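Local coordinates for protein putative hexulose 6 phosphate synthase (PDB 3F4W) that is of uncharacterised function but probably an enzyme, belonging to the orotidine 5'-phosphate decarboxylase / HUMPS family and folding as an eight-stranded TIM barrel, at residues 5-10 with 16-21; 29-34 with 41-46; 34-39 with 56-61. All coordinates share one frame; numbering follows the deposited sequence.

All three contacts are buried, lie around the first three barrel strands and are bridged by no hydrogen bond. Contacts 1 and 2 set strands against helices outside the barrel; contact 3 sets a short helix across strand 55-62. Contact 1 lies farthest out, about 14 Å between chain and contact centres, and includes partly exposed Leu10 and Phe18; it mixes leucines, an aromatic ring and a thioether. Contacts 2 and 3, centres about 5 Å apart, both include part of helix 33-39. Both are small and aliphatic across the segments; in contact 3 the strand also carries its own Lys61-Asp59 salt bridge. Backbone pairing of Leu7 O with Gly32 N ties contact 1 to contact 2.

Contact 1. Residues 5-10 with 16-21; sequences LALDEL and MVFMDK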
ATOM      1  N   LEU A   5      17.387  -5.770   5.139  1.00 14.96           N
ATOM      2  CA  LEU A   5      16.798  -7.096   4.968  1.00 16.18           C
ATOM      3  C   LEU A   5      15.271  -7.058   4.951  1.00 15.77           C
ATOM      4  O   LEU A   5      14.637  -6.755   5.963  1.00 14.43           O
ATOM      5  CB  LEU A   5      17.268  -8.036   6.079  1.00 16.23           C
ATOM      6  CG  LEU A   5      16.636  -9.429   6.092  1.00 16.37           C
ATOM      7  CD1 LEU A   5      17.106 -10.249   4.899  1.00 18.18           C
ATOM      8  CD2 LEU A   5      16.963 -10.145   7.386  1.00 21.38           C
ATOM      9  N   ALA A   6      14.682  -7.385   3.806  1.00 15.15           N
ATOM     10  CA  ALA A   6      13.225  -7.416   3.687  1.00 14.23           C
ATOM     11  C   ALA A   6      12.615  -8.703   4.246  1.00 19.09           C
ATOM     12  O   ALA A   6      12.870  -9.794   3.741  1.00 18.05           O
ATOM     13  CB  ALA A   6      12.802  -7.215   2.229  1.00 14.98           C
ATOM     14  N   LEU A   7      11.810  -8.563   5.297  1.00 16.79           N
ATOM     15  CA  LEU A   7      11.020  -9.672   5.814  1.00 16.64           C
ATOM     16  C   LEU A   7       9.601  -9.579   5.256  1.00 17.26           C
ATOM     17  O   LEU A   7       8.764  -8.847   5.780  1.00 16.15           O
ATOM     18  CB  LEU A   7      10.987  -9.650   7.344  1.00 15.05           C
ATOM     19  CG  LEU A   7      12.341  -9.645   8.058  1.00 18.83           C
ATOM     20  CD1 LEU A   7      12.142  -9.576   9.560  1.00 17.18           C
ATOM     21  CD2 LEU A   7      13.154 -10.872   7.682  1.00 19.08           C
ATOM     22  N   ASP A   8       9.333 -10.319   4.187  1.00 19.89           N
ATOM     23  CA  ASP A   8       8.069 -10.173   3.471  1.00 22.72           C
ATOM     24  C   ASP A   8       6.994 -11.186   3.875  1.00 20.89           C
ATOM     25  O   ASP A   8       5.896 -10.805   4.281  1.00 21.36           O
ATOM     26  CB  ASP A   8       8.303 -10.223   1.958  1.00 20.11           C
ATOM     27  CG  ASP A   8       8.891  -8.926   1.412  1.00 25.91           C
ATOM     28  OD1 ASP A   8       8.804  -7.888   2.104  1.00 24.71           O
ATOM     29  OD2 ASP A   8       9.438  -8.943   0.286  1.00 26.22           O
ATOM     30  N   GLU A   9       7.310 -12.472   3.764  1.00 26.68           N
ATOM     31  CA  GLU A   9       6.290 -13.509   3.877  1.00 26.58           C
ATOM     32  C   GLU A   9       6.318 -14.291   5.190  1.00 29.89           C
ATOM     33  O   GLU A   9       5.629 -15.303   5.329  1.00 29.11           O
ATOM     34  CB  GLU A   9       6.389 -14.458   2.682  1.00 29.42           C
ATOM     35  CG  GLU A   9       6.340 -13.731   1.342  1.00 32.16           C
ATOM     36  CD  GLU A   9       6.329 -14.675   0.155  1.00 36.49           C
ATOM     37  OE1 GLU A   9       6.280 -15.904   0.371  1.00 41.84           O
ATOM     38  OE2 GLU A   9       6.369 -14.186  -0.995  1.00 38.61           O
ATOM     39  N   LEU A  10       7.100 -13.816   6.154  1.00 20.48           N
ATOM     40  CA  LEU A  10       7.200 -14.493   7.443  1.00 23.49           C
ATOM     41  C   LEU A  10       6.124 -14.004   8.401  1.00 23.11           C
ATOM     42  O   LEU A  10       5.651 -12.874   8.295  1.00 21.47           O
ATOM     43  CB  LEU A  10       8.577 -14.259   8.072  1.00 22.76           C
ATOM     44  CG  LEU A  10       9.808 -14.837   7.373  1.00 24.54           C
ATOM     45  CD1 LEU A  10      11.055 -14.567   8.204  1.00 22.32           C
ATOM     46  CD2 LEU A  10       9.630 -16.330   7.139  1.00 30.78           C
ATOM     47  N   MET A  16      10.972 -13.443  14.350  1.00 24.34           N
ATOM     48  CA  MET A  16      11.735 -13.309  15.586  1.00 26.88           C
ATOM     49  C   MET A  16      12.809 -14.386  15.683  1.00 29.35           C
ATOM     50  O   MET A  16      13.927 -14.127  16.135  1.00 33.29           O
ATOM     51  CB  MET A  16      10.806 -13.372  16.799  1.00 27.94           C
ATOM     52  CG  MET A  16       9.780 -12.255  16.833  1.00 28.17           C
ATOM     53  SD  MET A  16      10.527 -10.631  17.049  1.00 32.18           S
ATOM     54  CE  MET A  16      10.577 -10.506  18.833  1.00 31.02           C
ATOM     55  N   VAL A  17      12.466 -15.594  15.250  1.00 22.74           N
ATOM     56  CA  VAL A  17      13.417 -16.694  15.232  1.00 27.22           C
ATOM     57  C   VAL A  17      14.461 -16.507  14.135  1.00 24.79           C
ATOM     58  O   VAL A  17      15.654 -16.721  14.359  1.00 26.54           O
ATOM     59  CB  VAL A  17      12.708 -18.038  15.018  1.00 27.17           C
ATOM     60  CG1 VAL A  17      13.708 -19.104  14.607  1.00 23.50           C
ATOM     61  CG2 VAL A  17      11.955 -18.442  16.277  1.00 26.52           C
ATOM     62  N   PHE A  18      14.009 -16.102  12.951  1.00 19.51           N
ATOM     63  CA  PHE A  18      14.897 -15.958  11.800  1.00 19.83           C
ATOM     64  C   PHE A  18      15.944 -14.864  11.989  1.00 17.32           C
ATOM     65  O   PHE A  18      17.097 -15.032  11.597  1.00 19.24           O
ATOM     66  CB  PHE A  18      14.095 -15.697  10.520  1.00 19.02           C
ATOM     67  CG  PHE A  18      14.946 -15.608   9.280  1.00 16.61           C
ATOM     68  CD1 PHE A  18      15.330 -16.754   8.602  1.00 15.68           C
ATOM     69  CD2 PHE A  18      15.360 -14.379   8.794  1.00 16.02           C
ATOM     70  CE1 PHE A  18      16.113 -16.676   7.461  1.00 20.42           C
ATOM     71  CE2 PHE A  18      16.145 -14.290   7.656  1.00 16.27           C
ATOM     72  CZ  PHE A  18      16.525 -15.439   6.989  1.00 17.11           C
ATOM     73  N   MET A  19      15.542 -13.744  12.581  1.00 19.39           N
ATOM     74  CA  MET A  19      16.452 -12.614  12.754  1.00 20.72           C
ATOM     75  C   MET A  19      17.686 -12.968  13.583  1.00 23.25           C
ATOM     76  O   MET A  19      18.770 -12.436  13.347  1.00 21.68           O
ATOM     77  CB  MET A  19      15.728 -11.408  13.358  1.00 18.99           C
ATOM     78  CG  MET A  19      14.907 -10.605  12.351  1.00 21.42           C
ATOM     79  SD  MET A  19      15.800 -10.196  10.833  1.00 24.25           S
ATOM     80  CE  MET A  19      17.269  -9.389  11.466  1.00 20.82           C
ATOM     81  N   ASP A  20      17.523 -13.863  14.551  1.00 24.28           N
ATOM     82  CA  ASP A  20      18.648 -14.278  15.387  1.00 26.66           C
ATOM     83  C   ASP A  20      19.766 -14.908  14.559  1.00 29.86           C
ATOM     84  O   ASP A  20      20.920 -14.948  14.985  1.00 32.78           O
ATOM     85  CB  ASP A  20      18.186 -15.246  16.477  1.00 31.41           C
ATOM     86  CG  ASP A  20      17.464 -14.544  17.607  1.00 34.75           C
ATOM     87  OD1 ASP A  20      16.670 -15.203  18.314  1.00 33.70           O
ATOM     88  OD2 ASP A  20      17.689 -13.328  17.783  1.00 36.39           O
ATOM     89  N   LYS A  21      19.421 -15.388  13.370  1.00 22.24           N
ATOM     90  CA  LYS A  21      20.389 -16.050  12.506  1.00 20.90           C
ATOM     91  C   LYS A  21      21.275 -15.070  11.740  1.00 20.30           C
ATOM     92  O   LYS A  21      22.386 -15.415  11.348  1.00 20.27           O
ATOM     93  CB  LYS A  21      19.677 -16.958  11.500  1.00 22.45           C
ATOM     94  CG  LYS A  21      18.970 -18.163  12.089  1.00 22.72           C
ATOM     95  CD  LYS A  21      18.459 -19.045  10.955  1.00 28.59           C
ATOM     96  CE  LYS A  21      18.038 -20.420  11.439  1.00 31.57           C
ATOM     97  NZ  LYS A  21      16.693 -20.394  12.060  1.00 33.36           N
TER
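Phe18 and Leu10 meet because the phenylalanine points its CG directly away from its own backbone N (chi1 -177°), carrying the ring off helix 12-22 to the strand side. Leu10 CD1 comes within 4.0 Å of Phe18 CB, and the two side chains cross at about a right angle. Farther along the ring, Leu5 CD2 lies at the edge, close to the ring plane and 4.2 Å from Phe18 CE2.

Met19 reaches the same layer by folding rather than extending. Its chain turns at chi2 and again at chi3 (-54°), which brings the sulfur against two leucines. Leu5 and Met19 meet tip to tip, with Leu5 CD2 3.6 Å from Met19 SD, while Leu7 CD1 sits 3.9 Å from Met19 SD. No hydrogen bond crosses the interface, which is apolar throughout.

The strand and helix segments run nearly antiparallel, at 162° with axes 11.2 Å apart, as expected for the first half of a beta-alpha-beta unit. Ile190 of helix 188-191 touches Leu5 and Phe18 on one flank, and Ile29 of the next strand, 28-31, touches Leu7 and Met19.

Contact 2. Residues 29-34 with 41-46; sequences IEVGTP and VNAIKA
Val31 is the residue of strand 28-31 that meets helix 42-50, and each outer atom of its side chain has a definable neighbour there. Val31 CB already lies 3.7 Å from Ile44 CD1, so the contact begins at the base of the side chain. From CB the two methyls part. Val31 CG1, placed opposite the backbone N (chi1 176°), goes to the alanine, ending 4.1 Å from Ala43 CB. Val31 CG2, which stands opposite the carbonyl carbon and next to the backbone N, goes to the isoleucine and comes 3.4 Å from Ile44 CD1, closer than two carbons usually pack. One branched side chain thus touches two successive helix residues, with a methyl for each.

Ile44 makes its half of the contact through its longer branch. The bond from its CA to CB does not aim at the strand; the bends at chi1 (-59°) and chi2 (-69°) bring CD1 round to it, and the two side chains meet at a slant. Ile44 also touches Val56 and Ala58 of strand 55-62, so it spans strands 28-31 and 55-62. The backbone spacing agrees, since Val31 CA and Ile44 CA are 7.0 Å apart.

The strand ends at Val31, and Gly32 is the N-cap of helix 33-39, so the contact lies just before the chain turns into that short helix. Strand 28-31 is bonded through its backbone to strand 2-7 on one flank and to strand 55-62 on the other. Helix 42-50 lies outside them, its Ala46 touching Leu12 of helix 12-22, while Val41 makes backbone hydrogen bonds to the second subunit.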
ATOM      1  N   ILE A  29      16.435  -3.586   9.437  1.00 15.66           N
ATOM      2  CA  ILE A  29      15.439  -4.642   9.385  1.00 14.58           C
ATOM      3  C   ILE A  29      14.171  -4.079   8.756  1.00 15.95           C
ATOM      4  O   ILE A  29      13.588  -3.122   9.265  1.00 17.03           O
ATOM      5  CB  ILE A  29      15.119  -5.186  10.790  1.00 18.32           C
ATOM      6  CG1 ILE A  29      16.409  -5.606  11.499  1.00 15.48           C
ATOM      7  CG2 ILE A  29      14.124  -6.339  10.704  1.00 15.60           C
ATOM      8  CD1 ILE A  29      16.190  -6.166  12.892  1.00 19.23           C
ATOM      9  N   GLU A  30      13.753  -4.659   7.639  1.00 13.21           N
ATOM     10  CA  GLU A  30      12.551  -4.190   6.969  1.00 14.24           C
ATOM     11  C   GLU A  30      11.355  -5.088   7.275  1.00 16.44           C
ATOM     12  O   GLU A  30      11.380  -6.288   7.013  1.00 14.34           O
ATOM     13  CB  GLU A  30      12.757  -4.108   5.454  1.00 15.00           C
ATOM     14  CG  GLU A  30      11.464  -3.848   4.687  1.00 15.08           C
ATOM     15  CD  GLU A  30      11.627  -3.955   3.181  1.00 19.75           C
ATOM     16  OE1 GLU A  30      12.743  -3.718   2.676  1.00 19.92           O
ATOM     17  OE2 GLU A  30      10.629  -4.275   2.499  1.00 28.86           O
ATOM     18  N   VAL A  31      10.307  -4.503   7.840  1.00 13.12           N
ATOM     19  CA  VAL A  31       9.042  -5.213   7.944  1.00 13.80           C
ATOM     20  C   VAL A  31       8.314  -5.049   6.611  1.00 14.96           C
ATOM     21  O   VAL A  31       7.799  -3.971   6.309  1.00 14.35           O
ATOM     22  CB  VAL A  31       8.188  -4.683   9.108  1.00 16.20           C
ATOM     23  CG1 VAL A  31       6.833  -5.380   9.145  1.00 17.73           C
ATOM     24  CG2 VAL A  31       8.929  -4.875  10.422  1.00 13.96           C
ATOM     25  N   GLY A  32       8.300  -6.113   5.812  1.00 14.31           N
ATOM     26  CA  GLY A  32       7.692  -6.086   4.491  1.00 18.21           C
ATOM     27  C   GLY A  32       6.198  -5.816   4.505  1.00 16.90           C
ATOM     28  O   GLY A  32       5.542  -5.958   5.536  1.00 16.89           O
ATOM     29  N   THR A  33       5.653  -5.438   3.354  1.00 14.97           N
ATOM     30  CA  THR A  33       4.250  -5.033   3.282  1.00 15.99           C
ATOM     31  C   THR A  33       3.258  -6.122   3.704  1.00 16.41           C
ATOM     32  O   THR A  33       2.360  -5.860   4.497  1.00 15.13           O
ATOM     33  CB  THR A  33       3.879  -4.513   1.883  1.00 16.53           C
ATOM     34  OG1 THR A  33       4.853  -3.551   1.467  1.00 15.25           O
ATOM     35  CG2 THR A  33       2.504  -3.862   1.908  1.00 14.48           C
ATOM     36  N   PRO A  34       3.407  -7.342   3.165  1.00 19.99           N
ATOM     37  CA  PRO A  34       2.499  -8.425   3.562  1.00 15.24           C
ATOM     38  C   PRO A  34       2.649  -8.754   5.045  1.00 18.41           C
ATOM     39  O   PRO A  34       1.691  -9.175   5.698  1.00 16.21           O
ATOM     40  CB  PRO A  34       2.973  -9.606   2.712  1.00 18.15           C
ATOM     41  CG  PRO A  34       3.670  -8.990   1.551  1.00 19.24           C
ATOM     42  CD  PRO A  34       4.319  -7.753   2.085  1.00 19.66           C
ATOM     43  N   VAL A  41       0.908  -3.126  13.256  1.00 16.66           N
ATOM     44  CA  VAL A  41       1.991  -2.353  13.852  1.00 17.92           C
ATOM     45  C   VAL A  41       2.731  -3.105  14.967  1.00 19.73           C
ATOM     46  O   VAL A  41       3.868  -2.775  15.309  1.00 18.63           O
ATOM     47  CB  VAL A  41       1.457  -0.997  14.367  1.00 24.32           C
ATOM     48  CG1 VAL A  41       2.114  -0.615  15.674  1.00 31.69           C
ATOM     49  CG2 VAL A  41       1.648   0.079  13.307  1.00 19.18           C
ATOM     50  N   ASN A  42       2.094  -4.126  15.528  1.00 20.75           N
ATOM     51  CA  ASN A  42       2.748  -4.923  16.556  1.00 21.28           C
ATOM     52  C   ASN A  42       4.060  -5.541  16.073  1.00 20.82           C
ATOM     53  O   ASN A  42       4.965  -5.791  16.866  1.00 20.54           O
ATOM     54  CB  ASN A  42       1.820  -6.012  17.077  1.00 23.18           C
ATOM     55  CG  ASN A  42       2.462  -6.830  18.171  1.00 23.39           C
ATOM     56  OD1 ASN A  42       2.600  -8.047  18.053  1.00 22.25           O
ATOM     57  ND2 ASN A  42       2.891  -6.160  19.232  1.00 16.25           N
ATOM     58  N   ALA A  43       4.155  -5.792  14.770  1.00 15.84           N
ATOM     59  CA  ALA A  43       5.376  -6.345  14.193  1.00 16.09           C
ATOM     60  C   ALA A  43       6.554  -5.395  14.400  1.00 17.74           C
ATOM     61  O   ALA A  43       7.641  -5.817  14.790  1.00 17.02           O
ATOM     62  CB  ALA A  43       5.181  -6.638  12.718  1.00 17.81           C
ATOM     63  N   ILE A  44       6.327  -4.113  14.134  1.00 17.77           N
ATOM     64  CA  ILE A  44       7.340  -3.084  14.339  1.00 15.99           C
ATOM     65  C   ILE A  44       7.728  -2.980  15.809  1.00 21.13           C
ATOM     66  O   ILE A  44       8.909  -2.924  16.147  1.00 18.11           O
ATOM     67  CB  ILE A  44       6.841  -1.707  13.871  1.00 17.53           C
ATOM     68  CG1 ILE A  44       6.475  -1.747  12.386  1.00 20.47           C
ATOM     69  CG2 ILE A  44       7.893  -0.638  14.128  1.00 20.22           C
ATOM     70  CD1 ILE A  44       7.671  -1.897  11.478  1.00 22.06           C
ATOM     71  N   LYS A  45       6.725  -2.952  16.680  1.00 17.83           N
ATOM     72  CA  LYS A  45       6.959  -2.828  18.113  1.00 15.78           C
ATOM     73  C   LYS A  45       7.816  -3.976  18.637  1.00 18.16           C
ATOM     74  O   LYS A  45       8.791  -3.759  19.356  1.00 18.21           O
ATOM     75  CB  LYS A  45       5.628  -2.787  18.864  1.00 16.92           C
ATOM     76  CG  LYS A  45       4.746  -1.601  18.503  1.00 20.84           C
ATOM     77  CD  LYS A  45       3.392  -1.680  19.196  1.00 22.01           C
ATOM     78  CE  LYS A  45       2.647  -0.355  19.117  1.00 27.41           C
ATOM     79  NZ  LYS A  45       1.275  -0.444  19.694  1.00 32.13           N
ATOM     80  N   ALA A  46       7.445  -5.197  18.262  1.00 16.58           N
ATOM     81  CA  ALA A  46       8.128  -6.395  18.737  1.00 18.48           C
ATOM     82  C   ALA A  46       9.578  -6.460  18.268  1.00 18.34           C
ATOM     83  O   ALA A  46      10.476  -6.787  19.041  1.00 16.06           O
ATOM     84  CB  ALA A  46       7.371  -7.638  18.292  1.00 20.19           C
TER

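Contact 3. Residues 34-39 with 56-61; sequences PFLIRE and VLADAK
Within residues 34-39, Leu36 makes the contact with residues 56-61, and a single methyl, CD1, does the touching. Its chi1 of -101° departs from the usual staggered positions, while the outer part of the chain is extended, with CD1 directed away from CA. The methyl consequently ends against the strand backbone: Leu36 CD1 is 3.7 Å from Ala60 CA and 3.9 Å from Asp59 C. Methyl contacts complete the seat, Leu36 CD1 lying 4.0 Å from Ala60 CB and 4.3 Å from Ala58 CB. The two small alanines let the leucine approach the main chain, and the segments cross almost perpendicularly, at 89°.

The strand kinks where the methyl rests. Asp59 is the centre of an inverse gamma turn, with a weak hydrogen bond from Ala60 N to Ala58 O. Lys61 then curls back at its last torsion, so that Lys61 NZ forms a salt bridge of 2.8 Å with Asp59 OD2, arriving 36° out of the carboxylate plane. The same ammonium group bonds Thr33 OG1. Asp59 OD1 is hydrogen-bonded to Thr82 OG1, and Glu30 OE2 also lies close to Asp59 OD2.

Asp59 and Lys61 match the start of the Asp-X-Lys-X-X-Asp signature of the orotidine 5'-phosphate decarboxylase / HUMPS family at the end of the third barrel strand; as in relatives, this end of the TIM barrel probably carries the active site.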
ATOM      1  N   PRO A  34       3.407  -7.342   3.165  1.00 19.99           N
ATOM      2  CA  PRO A  34       2.499  -8.425   3.562  1.00 15.24           C
ATOM      3  C   PRO A  34       2.649  -8.754   5.045  1.00 18.41           C
ATOM      4  O   PRO A  34       1.691  -9.175   5.698  1.00 16.21           O
ATOM      5  CB  PRO A  34       2.973  -9.606   2.712  1.00 18.15           C
ATOM      6  CG  PRO A  34       3.670  -8.990   1.551  1.00 19.24           C
ATOM      7  CD  PRO A  34       4.319  -7.753   2.085  1.00 19.66           C
ATOM      8  N   PHE A  35       3.853  -8.552   5.564  1.00 16.03           N
ATOM      9  CA  PHE A  35       4.150  -8.794   6.972  1.00 17.54           C
ATOM     10  C   PHE A  35       3.391  -7.773   7.819  1.00 19.48           C
ATOM     11  O   PHE A  35       2.687  -8.136   8.767  1.00 16.72           O
ATOM     12  CB  PHE A  35       5.670  -8.713   7.188  1.00 17.65           C
ATOM     13  CG  PHE A  35       6.132  -9.098   8.567  1.00 17.48           C
ATOM     14  CD1 PHE A  35       5.262  -9.653   9.489  1.00 19.56           C
ATOM     15  CD2 PHE A  35       7.463  -8.933   8.926  1.00 16.38           C
ATOM     16  CE1 PHE A  35       5.704 -10.012  10.755  1.00 19.67           C
ATOM     17  CE2 PHE A  35       7.912  -9.288  10.186  1.00 18.78           C
ATOM     18  CZ  PHE A  35       7.032  -9.829  11.103  1.00 18.07           C
ATOM     19  N   LEU A  36       3.520  -6.497   7.458  1.00 17.23           N
ATOM     20  CA  LEU A  36       2.747  -5.432   8.091  1.00 16.73           C
ATOM     21  C   LEU A  36       1.248  -5.707   8.040  1.00 19.99           C
ATOM     22  O   LEU A  36       0.545  -5.560   9.036  1.00 19.44           O
ATOM     23  CB  LEU A  36       3.007  -4.095   7.400  1.00 19.31           C
ATOM     24  CG  LEU A  36       3.956  -3.093   8.040  1.00 24.15           C
ATOM     25  CD1 LEU A  36       3.960  -1.819   7.210  1.00 20.30           C
ATOM     26  CD2 LEU A  36       3.537  -2.807   9.472  1.00 18.98           C
ATOM     27  N   ILE A  37       0.756  -6.075   6.863  1.00 19.06           N
ATOM     28  CA  ILE A  37      -0.668  -6.331   6.683  1.00 18.78           C
ATOM     29  C   ILE A  37      -1.115  -7.524   7.522  1.00 21.59           C
ATOM     30  O   ILE A  37      -2.222  -7.541   8.069  1.00 18.27           O
ATOM     31  CB  ILE A  37      -1.000  -6.591   5.204  1.00 20.25           C
ATOM     32  CG1 ILE A  37      -0.698  -5.343   4.370  1.00 24.52           C
ATOM     33  CG2 ILE A  37      -2.446  -7.020   5.047  1.00 22.33           C
ATOM     34  CD1 ILE A  37      -1.444  -4.106   4.820  1.00 26.32           C
ATOM     35  N   ARG A  38      -0.241  -8.516   7.627  1.00 20.18           N
ATOM     36  CA  ARG A  38      -0.519  -9.717   8.403  1.00 20.76           C
ATOM     37  C   ARG A  38      -0.657  -9.399   9.886  1.00 22.43           C
ATOM     38  O   ARG A  38      -1.670  -9.714  10.513  1.00 23.31           O
ATOM     39  CB  ARG A  38       0.615 -10.720   8.203  1.00 22.37           C
ATOM     40  CG  ARG A  38       0.378 -12.087   8.794  1.00 25.10           C
ATOM     41  CD  ARG A  38       1.470 -13.031   8.319  1.00 27.26           C
ATOM     42  NE  ARG A  38       0.923 -14.327   7.940  1.00 35.49           N
ATOM     43  CZ  ARG A  38       1.396 -15.070   6.947  1.00 36.74           C
ATOM     44  NH1 ARG A  38       2.422 -14.639   6.224  1.00 32.19           N
ATOM     45  NH2 ARG A  38       0.835 -16.240   6.671  1.00 47.72           N
ATOM     46  N   GLU A  39       0.369  -8.757  10.432  1.00 18.91           N
ATOM     47  CA  GLU A  39       0.534  -8.640  11.874  1.00 19.26           C
ATOM     48  C   GLU A  39       0.107  -7.282  12.420  1.00 19.71           C
ATOM     49  O   GLU A  39      -0.231  -7.154  13.599  1.00 22.42           O
ATOM     50  CB  GLU A  39       2.001  -8.913  12.237  1.00 20.15           C
ATOM     51  CG  GLU A  39       2.336  -8.742  13.709  1.00 21.99           C
ATOM     52  CD  GLU A  39       1.607  -9.731  14.595  1.00 25.52           C
ATOM     53  OE1 GLU A  39       1.238 -10.821  14.104  1.00 25.54           O
ATOM     54  OE2 GLU A  39       1.412  -9.419  15.787  1.00 23.46           O
ATOM     55  N   VAL A  56      14.749   0.019  12.057  1.00 15.38           N
ATOM     56  CA  VAL A  56      13.599  -0.714  11.551  1.00 16.95           C
ATOM     57  C   VAL A  56      12.894   0.111  10.486  1.00 16.62           C
ATOM     58  O   VAL A  56      12.591   1.285  10.697  1.00 17.15           O
ATOM     59  CB  VAL A  56      12.613  -1.090  12.687  1.00 17.84           C
ATOM     60  CG1 VAL A  56      11.384  -1.790  12.128  1.00 16.28           C
ATOM     61  CG2 VAL A  56      13.301  -1.974  13.720  1.00 20.37           C
ATOM     62  N   LEU A  57      12.663  -0.514   9.334  1.00 15.20           N
ATOM     63  CA  LEU A  57      11.971   0.106   8.209  1.00 16.22           C
ATOM     64  C   LEU A  57      10.579  -0.514   8.077  1.00 18.40           C
ATOM     65  O   LEU A  57      10.448  -1.732   8.000  1.00 17.59           O
ATOM     66  CB  LEU A  57      12.787  -0.132   6.927  1.00 18.25           C
ATOM     67  CG  LEU A  57      12.376   0.171   5.470  1.00 18.45           C
ATOM     68  CD1 LEU A  57      10.894  -0.021   5.189  1.00 21.35           C
ATOM     69  CD2 LEU A  57      12.852   1.549   4.994  1.00 18.39           C
ATOM     70  N   ALA A  58       9.542   0.318   8.060  1.00 13.57           N
ATOM     71  CA  ALA A  58       8.186  -0.174   7.825  1.00 14.32           C
ATOM     72  C   ALA A  58       7.813   0.021   6.361  1.00 12.39           C
ATOM     73  O   ALA A  58       7.626   1.151   5.908  1.00 13.99           O
ATOM     74  CB  ALA A  58       7.189   0.549   8.729  1.00 15.50           C
ATOM     75  N   ASP A  59       7.715  -1.079   5.621  1.00 11.38           N
ATOM     76  CA  ASP A  59       7.435  -1.011   4.194  1.00 14.89           C
ATOM     77  C   ASP A  59       5.937  -0.891   3.929  1.00 15.77           C
ATOM     78  O   ASP A  59       5.323  -1.784   3.341  1.00 15.47           O
ATOM     79  CB  ASP A  59       7.995  -2.232   3.471  1.00 13.35           C
ATOM     80  CG  ASP A  59       8.049  -2.043   1.971  1.00 19.56           C
ATOM     81  OD1 ASP A  59       8.022  -0.881   1.514  1.00 18.41           O
ATOM     82  OD2 ASP A  59       8.118  -3.058   1.251  1.00 20.24           O
ATOM     83  N   ALA A  60       5.359   0.220   4.371  1.00 11.01           N
ATOM     84  CA  ALA A  60       3.925   0.446   4.225  1.00 14.06           C
ATOM     85  C   ALA A  60       3.516   0.731   2.780  1.00 14.51           C
ATOM     86  O   ALA A  60       2.365   0.509   2.403  1.00 13.01           O
ATOM     87  CB  ALA A  60       3.483   1.579   5.136  1.00 12.38           C
ATOM     88  N   LYS A  61       4.460   1.211   1.971  1.00 12.47           N
ATOM     89  CA  LYS A  61       4.158   1.610   0.596  1.00 13.16           C
ATOM     90  C   LYS A  61       2.942   2.531   0.564  1.00 14.71           C
ATOM     91  O   LYS A  61       1.985   2.304  -0.183  1.00 15.09           O
ATOM     92  CB  LYS A  61       3.921   0.387  -0.296  1.00 12.98           C
ATOM     93  CG  LYS A  61       5.186  -0.348  -0.712  1.00 12.64           C
ATOM     94  CD  LYS A  61       4.865  -1.442  -1.721  1.00 16.60           C
ATOM     95  CE  LYS A  61       6.110  -2.213  -2.130  1.00 18.62           C
ATOM     96  NZ  LYS A  61       6.574  -3.116  -1.045  1.00 16.69           N
TER